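Long-range contact in CyaB (Pseudomonas aeruginosa, PDB 3R5G), which probably makes cyclic AMP from ATP as a membrane-bound adenylyl cyclase, of which this chain is the catalytic domain: residues 12-17 against 61-66. Residues are numbered along the deposited sequence; the frame is centred on the assembly and turned at random.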
loop_
_atom_site.group_PDB
_atom_site.type_symbol
_atom_site.label_atom_id
_atom_site.label_comp_id
_atom_site.label_asym_id
_atom_site.label_seq_id
_atom_site.Cartn_x
_atom_site.Cartn_y
_atom_site.Cartn_z
ATOM N N VAL A 12 -10.469 -2.015 10.914
ATOM C CA VAL A 12 -9.318 -2.155 10.023
ATOM C C VAL A 12 -8.094 -1.439 10.574
ATOM O O VAL A 12 -8.241 -0.300 11.065
ATOM C CB VAL A 12 -9.590 -1.569 8.575
ATOM C CG1 VAL A 12 -8.395 -1.686 7.687
ATOM C CG2 VAL A 12 -10.889 -2.203 8.000
ATOM N N PHE A 13 -6.946 -2.116 10.621
ATOM C CA PHE A 13 -5.729 -1.648 11.280
ATOM C C PHE A 13 -4.626 -1.621 10.234
ATOM O O PHE A 13 -4.441 -2.596 9.459
ATOM C CB PHE A 13 -5.395 -2.732 12.357
ATOM C CG PHE A 13 -4.039 -2.591 12.904
ATOM C CD1 PHE A 13 -3.873 -1.932 14.153
ATOM C CD2 PHE A 13 -2.892 -3.087 12.228
ATOM C CE1 PHE A 13 -2.598 -1.832 14.714
ATOM C CE2 PHE A 13 -1.559 -2.949 12.819
ATOM C CZ PHE A 13 -1.416 -2.318 14.059
ATOM N N PHE A 14 -3.895 -0.489 10.194
ATOM C CA PHE A 14 -2.679 -0.402 9.470
ATOM C C PHE A 14 -1.559 0.054 10.331
ATOM O O PHE A 14 -1.769 0.935 11.185
ATOM C CB PHE A 14 -2.756 0.645 8.292
ATOM C CG PHE A 14 -3.566 0.186 7.093
ATOM C CD1 PHE A 14 -4.903 0.307 7.078
ATOM C CD2 PHE A 14 -2.926 -0.449 6.005
ATOM C CE1 PHE A 14 -5.651 -0.045 5.943
ATOM C CE2 PHE A 14 -3.692 -0.931 4.929
ATOM C CZ PHE A 14 -5.051 -0.647 4.873
ATOM N N SER A 15 -0.374 -0.437 10.090
ATOM C CA SER A 15 0.802 0.105 10.802
ATOM C C SER A 15 2.005 0.160 9.919
ATOM O O SER A 15 2.077 -0.530 8.914
ATOM C CB SER A 15 1.137 -0.727 12.012
ATOM O OG SER A 15 1.564 -2.077 11.625
ATOM N N ASP A 16 2.982 0.992 10.288
ATOM C CA ASP A 16 4.280 0.873 9.660
ATOM C C ASP A 16 5.353 1.279 10.661
ATOM O O ASP A 16 5.025 1.738 11.794
ATOM C CB ASP A 16 4.389 1.724 8.371
ATOM C CG ASP A 16 4.370 3.211 8.616
ATOM O OD1 ASP A 16 5.156 3.746 9.384
ATOM O OD2 ASP A 16 3.494 3.865 8.018
ATOM N N ILE A 17 6.620 1.085 10.286
ATOM C CA ILE A 17 7.725 1.495 11.174
ATOM C C ILE A 17 8.365 2.791 10.711
ATOM O O ILE A 17 8.957 2.857 9.629
ATOM C CB ILE A 17 8.815 0.416 11.237
ATOM C CG1 ILE A 17 8.207 -0.886 11.645
ATOM C CG2 ILE A 17 9.881 0.831 12.160
ATOM C CD1 ILE A 17 9.203 -2.089 11.332
ATOM N N CYS A 61 4.863 -2.366 6.201
ATOM C CA CYS A 61 3.463 -2.080 6.481
ATOM C C CYS A 61 2.606 -3.323 6.754
ATOM O O CYS A 61 2.711 -4.296 5.993
ATOM C CB CYS A 61 2.876 -1.364 5.291
ATOM S SG CYS A 61 1.100 -0.869 5.556
ATOM N N VAL A 62 1.866 -3.358 7.860
ATOM C CA VAL A 62 1.029 -4.478 8.228
ATOM C C VAL A 62 -0.445 -4.078 8.183
ATOM O O VAL A 62 -0.831 -3.012 8.654
ATOM C CB VAL A 62 1.307 -4.854 9.660
ATOM C CG1 VAL A 62 0.345 -5.831 10.278
ATOM C CG2 VAL A 62 2.746 -5.395 9.840
ATOM N N MET A 63 -1.339 -4.858 7.583
ATOM C CA MET A 63 -2.752 -4.611 7.489
ATOM C C MET A 63 -3.465 -5.794 8.145
ATOM O O MET A 63 -3.152 -6.953 7.786
ATOM C CB MET A 63 -3.075 -4.564 6.013
ATOM C CG MET A 63 -4.441 -4.289 5.737
ATOM S SD MET A 63 -4.769 -4.396 3.901
ATOM C CE MET A 63 -6.536 -4.333 4.019
ATOM N N VAL A 64 -4.327 -5.542 9.104
ATOM C CA VAL A 64 -5.080 -6.564 9.853
ATOM C C VAL A 64 -6.500 -6.109 9.911
ATOM O O VAL A 64 -6.745 -4.874 10.013
ATOM C CB VAL A 64 -4.514 -6.751 11.260
ATOM C CG1 VAL A 64 -5.327 -7.813 12.078
ATOM C CG2 VAL A 64 -2.974 -7.023 11.196
ATOM N N PHE A 65 -7.480 -7.008 9.790
ATOM C CA PHE A 65 -8.828 -6.589 10.029
ATOM C C PHE A 65 -9.579 -7.489 10.975
ATOM O O PHE A 65 -9.192 -8.685 11.126
ATOM C CB PHE A 65 -9.579 -6.326 8.723
ATOM C CG PHE A 65 -9.644 -7.543 7.807
ATOM C CD1 PHE A 65 -10.698 -8.445 7.903
ATOM C CD2 PHE A 65 -8.724 -7.675 6.827
ATOM C CE1 PHE A 65 -10.792 -9.537 6.921
ATOM C CE2 PHE A 65 -8.776 -8.747 5.844
ATOM C CZ PHE A 65 -9.810 -9.692 5.948
ATOM N N PHE A 66 -10.607 -6.952 11.579
ATOM C CA PHE A 66 -11.440 -7.700 12.538
ATOM C C PHE A 66 -12.893 -7.589 12.136
ATOM O O PHE A 66 -13.374 -6.534 11.725
ATOM C CB PHE A 66 -11.274 -7.106 13.948
ATOM C CG PHE A 66 -9.939 -7.334 14.540
ATOM C CD1 PHE A 66 -9.746 -8.272 15.588
ATOM C CD2 PHE A 66 -8.822 -6.573 14.109
ATOM C CE1 PHE A 66 -8.395 -8.393 16.124
ATOM C CE2 PHE A 66 -7.535 -6.738 14.615
ATOM C CZ PHE A 66 -7.317 -7.618 15.600
#
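Residues 12-17, part of strand 6-18, pair antiparallel with strand 61-66 in the central sheet of the class III cyclase catalytic domain, joined through F13 with V64 and S15 with V62. Each of these hydrogen-bonded pairs makes two backbone bonds; in the first, F13 N reaches V64 O at 2.8 Å, and V64 N returns to F13 O at 3.0 Å. Between them, the non-hydrogen-bonded pair F14 and M63 brings a phenyl ring and a thioether side by side. M63 is fully extended, with CG anti to its backbone N (chi1 -178°), and runs beside the F14 ring. Its CG makes an off-centre CH-pi contact, 4.0 Å from the centroid of the F14 ring and 30° off its normal, and SD follows obliquely as a Met-aromatic contact. The C61 sulfur meets the same ring at its edge, with SG 4.1 Å from F14 CD2, so thioether and thiol approach from different directions. On the other face of the sheet, V64 CG2 lies 4.1 Å from F13 CD2, the two side chains pointing the same way, and S15 OG sits 3.4 Å from V62 CB. That face is buried: helix 74-100 covers F13 with M84 and M88, and F66 with A80 and A81. Across the sheet, A142, S143 and E146 of helix 137-148 pack on F14. D16 directs its carboxylate away from 61-66, into salt bridges with R111 and R18. Strand 109-116 continues the sheet beyond 12-17, and strand 53-58 flanks 61-66 on its other edge.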